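Side-chain contact in endoglucanase, glycoside hydrolase family 5 protein (Cytophaga hutchinsonii, PDB 5IHS), which is an endoglucanase that probably cleaves internal beta-1,4-glycosidic bonds of cellulose: residues E142-Y147 / I153-Y158. Sequence-based numbering, arbitrary orientation.
Sequences EMAKKY and IIYEVY
Tyr-155 and Ile-153 reach out from strand 153-156 to the last turns of helix 133-147. The short helix and strand segments run antiparallel, with axes 10.7 Å apart at their closest. The Tyr-155 side chain can be followed outward. Its CB already heads toward the helix, and with CG anti to the carbonyl carbon, beside the backbone N (chi1 -55°), the ring extends across to Ala-144. CB of Met-143 sits at the ring edge, near its plane, 4.4 Å from CE1. Nearer the tip, CG2 of Ile-153 lies over one face, 3.5 Å above the plane, offset toward the rim at CZ. At the tip, OH is 3.4 Å from CA of Ala-144, and the methyl CB of Ala-144 also touches this hydroxyl. No hydrogen bond crosses between the two segments. The buried hydroxyl is instead bonded to OD2 of Asp-186, so a polar group is satisfied beside an apolar helix surface.

Ile-153 makes the second touch. Its CG1 and CD1 each lie 3.8 Å from CB of Tyr-147, and the two side chains cross at about a right angle. The Tyr-147 ring then leads away, with CG of Lys-146 over the centre of one face and OH bonded to Asn-111. An alanine in place of Ile-153 would remove CG1, CG2 and CD1 and would probably open a gap beside CB of Tyr-147 and over one face of the Tyr-155 ring. Ile-153 also packs on Val-120 and Ile-122 of the adjacent parallel strand. Strand 119-125, helix 133-147 and strand 153-156 form a beta-alpha-beta unit, the repeating element of the TIM barrel of family 5 glycoside hydrolases.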
ATOM      1  N   GLU A 142      -9.664  -3.103 -16.389  1.00 10.30           N
ATOM      2  CA  GLU A 142     -10.180  -1.749 -16.580  1.00 10.41           C
ATOM      3  C   GLU A 142      -9.185  -0.703 -16.096  1.00  9.97           C
ATOM      4  O   GLU A 142      -8.961   0.313 -16.767  1.00 10.25           O
ATOM      5  CB  GLU A 142     -11.498  -1.590 -15.835  1.00 11.98           C
ATOM      6  CG  GLU A 142     -12.611  -2.361 -16.472  1.00 15.93           C
ATOM      7  CD  GLU A 142     -13.896  -2.313 -15.684  1.00 18.97           C
ATOM      8  OE1 GLU A 142     -13.964  -1.556 -14.693  1.00 20.48           O
ATOM      9  OE2 GLU A 142     -14.845  -3.033 -16.065  1.00 20.61           O
ATOM     10  N   MET A 143      -8.588  -0.926 -14.924  1.00  9.44           N
ATOM     11  CA  MET A 143      -7.639   0.041 -14.394  1.00  9.61           C
ATOM     12  C   MET A 143      -6.402   0.127 -15.272  1.00  9.50           C
ATOM     13  O   MET A 143      -5.903   1.224 -15.545  1.00  9.73           O
ATOM     14  CB  MET A 143      -7.265  -0.316 -12.948  1.00 10.08           C
ATOM     15  CG  MET A 143      -8.407  -0.222 -11.930  1.00 11.70           C
ATOM     16  SD  MET A 143      -9.128   1.420 -11.783  1.00 13.79           S
ATOM     17  CE  MET A 143     -10.536   1.189 -12.809  1.00 16.49           C
ATOM     18  N   ALA A 144      -5.887  -1.022 -15.712  1.00  9.30           N
ATOM     19  CA  ALA A 144      -4.694  -1.033 -16.546  1.00  9.86           C
ATOM     20  C   ALA A 144      -4.966  -0.417 -17.913  1.00 10.37           C
ATOM     21  O   ALA A 144      -4.113   0.285 -18.461  1.00 10.59           O
ATOM     22  CB  ALA A 144      -4.184  -2.465 -16.676  1.00 10.21           C
ATOM     23  N   LYS A 145      -6.144  -0.660 -18.485  1.00  9.66           N
ATOM     24  CA  LYS A 145      -6.451  -0.041 -19.772  1.00 10.76           C
ATOM     25  C   LYS A 145      -6.494   1.477 -19.644  1.00 11.22           C
ATOM     26  O   LYS A 145      -6.022   2.199 -20.529  1.00 12.88           O
ATOM     27  CB  LYS A 145      -7.768  -0.584 -20.323  1.00 12.92           C
ATOM     28  CG  LYS A 145      -8.076  -0.091 -21.741  1.00 15.44           C
ATOM     29  CD  LYS A 145      -9.303  -0.767 -22.350  1.00 18.58           C
ATOM     30  CE  LYS A 145      -9.519  -0.316 -23.794  1.00 22.12           C
ATOM     31  NZ  LYS A 145     -10.715  -0.932 -24.446  1.00 24.38           N
ATOM     32  N   LYS A 146      -7.058   1.981 -18.552  1.00 10.49           N
ATOM     33  CA  LYS A 146      -7.190   3.425 -18.398  1.00 11.79           C
ATOM     34  C   LYS A 146      -5.868   4.078 -18.017  1.00 11.36           C
ATOM     35  O   LYS A 146      -5.524   5.141 -18.550  1.00 12.83           O
ATOM     36  CB  LYS A 146      -8.251   3.741 -17.348  1.00 12.96           C
ATOM     37  CG  LYS A 146      -8.451   5.242 -17.137  1.00 14.50           C
ATOM     38  CD  LYS A 146      -9.715   5.550 -16.359  1.00 15.54           C
ATOM     39  CE  LYS A 146      -9.989   7.058 -16.277  1.00 15.84           C
ATOM     40  NZ  LYS A 146     -11.056   7.361 -15.297  1.00 16.01           N
ATOM     41  N   TYR A 147      -5.121   3.472 -17.099  1.00 10.37           N
ATOM     42  CA  TYR A 147      -3.965   4.123 -16.499  1.00 10.57           C
ATOM     43  C   TYR A 147      -2.636   3.494 -16.906  1.00 10.80           C
ATOM     44  O   TYR A 147      -1.592   3.886 -16.374  1.00 11.52           O
ATOM     45  CB  TYR A 147      -4.114   4.110 -14.978  1.00 11.32           C
ATOM     46  CG  TYR A 147      -5.312   4.886 -14.467  1.00 12.00           C
ATOM     47  CD1 TYR A 147      -5.348   6.265 -14.549  1.00 12.03           C
ATOM     48  CD2 TYR A 147      -6.399   4.243 -13.898  1.00 13.29           C
ATOM     49  CE1 TYR A 147      -6.430   6.988 -14.068  1.00 12.94           C
ATOM     50  CE2 TYR A 147      -7.484   4.950 -13.418  1.00 14.48           C
ATOM     51  CZ  TYR A 147      -7.501   6.326 -13.510  1.00 14.27           C
ATOM     52  OH  TYR A 147      -8.601   7.021 -13.025  1.00 16.01           O
ATOM     53  N   ILE A 153       1.291   4.660 -11.110  1.00  7.80           N
ATOM     54  CA  ILE A 153       0.437   3.540 -10.708  1.00  8.08           C
ATOM     55  C   ILE A 153       1.259   2.379 -10.163  1.00  7.40           C
ATOM     56  O   ILE A 153       2.203   1.916 -10.810  1.00  8.01           O
ATOM     57  CB  ILE A 153      -0.388   3.046 -11.907  1.00  9.90           C
ATOM     58  CG1 ILE A 153      -1.090   4.193 -12.657  1.00 11.50           C
ATOM     59  CG2 ILE A 153      -1.337   1.923 -11.471  1.00 10.63           C
ATOM     60  CD1 ILE A 153      -2.096   4.928 -11.846  1.00 11.66           C
ATOM     61  N   ILE A 154       0.820   1.852  -9.021  1.00  7.12           N
ATOM     62  CA  ILE A 154       1.266   0.585  -8.445  1.00  7.05           C
ATOM     63  C   ILE A 154       0.007  -0.244  -8.188  1.00  6.45           C
ATOM     64  O   ILE A 154      -0.964   0.265  -7.621  1.00  7.62           O
ATOM     65  CB  ILE A 154       2.025   0.828  -7.121  1.00  7.01           C
ATOM     66  CG1 ILE A 154       3.257   1.715  -7.355  1.00  8.00           C
ATOM     67  CG2 ILE A 154       2.407  -0.494  -6.459  1.00  7.66           C
ATOM     68  CD1 ILE A 154       3.813   2.324  -6.082  1.00  8.97           C
ATOM     69  N   TYR A 155       0.000  -1.501  -8.636  1.00  6.64           N
ATOM     70  CA  TYR A 155      -1.151  -2.376  -8.444  1.00  6.58           C
ATOM     71  C   TYR A 155      -0.911  -3.307  -7.262  1.00  6.63           C
ATOM     72  O   TYR A 155       0.185  -3.845  -7.109  1.00  8.80           O
ATOM     73  CB  TYR A 155      -1.408  -3.228  -9.685  1.00  7.32           C
ATOM     74  CG  TYR A 155      -1.584  -2.443 -10.958  1.00  7.31           C
ATOM     75  CD1 TYR A 155      -2.825  -1.956 -11.334  1.00  7.96           C
ATOM     76  CD2 TYR A 155      -0.511  -2.199 -11.796  1.00  7.79           C
ATOM     77  CE1 TYR A 155      -2.987  -1.245 -12.512  1.00  9.16           C
ATOM     78  CE2 TYR A 155      -0.664  -1.492 -12.980  1.00  8.35           C
ATOM     79  CZ  TYR A 155      -1.901  -1.020 -13.332  1.00  8.93           C
ATOM     80  OH  TYR A 155      -2.086  -0.300 -14.493  1.00 10.00           O
ATOM     81  N   GLU A 156      -1.945  -3.539  -6.449  1.00  6.18           N
ATOM     82  CA  GLU A 156      -1.882  -4.459  -5.311  1.00  6.05           C
ATOM     83  C   GLU A 156      -3.082  -5.398  -5.440  1.00  6.10           C
ATOM     84  O   GLU A 156      -4.225  -5.025  -5.165  1.00  6.52           O
ATOM     85  CB  GLU A 156      -1.848  -3.683  -3.998  1.00  5.81           C
ATOM     86  CG  GLU A 156      -1.874  -4.581  -2.772  1.00  6.44           C
ATOM     87  CD  GLU A 156      -1.816  -3.828  -1.457  1.00  6.49           C
ATOM     88  OE1 GLU A 156      -1.897  -2.579  -1.455  1.00  6.96           O
ATOM     89  OE2 GLU A 156      -1.672  -4.512  -0.402  1.00  6.62           O
ATOM     90  N   VAL A 157      -2.821  -6.627  -5.901  1.00  6.14           N
ATOM     91  CA  VAL A 157      -3.896  -7.484  -6.408  1.00  6.17           C
ATOM     92  C   VAL A 157      -4.631  -8.303  -5.357  1.00  6.30           C
ATOM     93  O   VAL A 157      -5.702  -8.845  -5.660  1.00  7.15           O
ATOM     94  CB  VAL A 157      -3.390  -8.411  -7.532  1.00  7.60           C
ATOM     95  CG1 VAL A 157      -2.881  -7.582  -8.711  1.00  8.29           C
ATOM     96  CG2 VAL A 157      -2.322  -9.381  -7.037  1.00  8.65           C
ATOM     97  N   TYR A 158      -4.109  -8.402  -4.137  1.00  6.22           N
ATOM     98  CA  TYR A 158      -4.743  -9.251  -3.116  1.00  6.39           C
ATOM     99  C   TYR A 158      -4.217  -8.811  -1.741  1.00  6.05           C
ATOM    100  O   TYR A 158      -3.232  -9.363  -1.251  1.00  6.40           O
ATOM    101  CB  TYR A 158      -4.422 -10.717  -3.384  1.00  7.44           C
ATOM    102  CG  TYR A 158      -5.203 -11.751  -2.590  1.00  7.43           C
ATOM    103  CD1 TYR A 158      -5.917 -11.416  -1.448  1.00  7.01           C
ATOM    104  CD2 TYR A 158      -5.211 -13.081  -3.000  1.00  7.91           C
ATOM    105  CE1 TYR A 158      -6.610 -12.382  -0.733  1.00  7.62           C
ATOM    106  CE2 TYR A 158      -5.900 -14.047  -2.297  1.00  8.41           C
ATOM    107  CZ  TYR A 158      -6.597 -13.693  -1.162  1.00  7.79           C
ATOM    108  OH  TYR A 158      -7.295 -14.619  -0.421  1.00  9.15           O
TER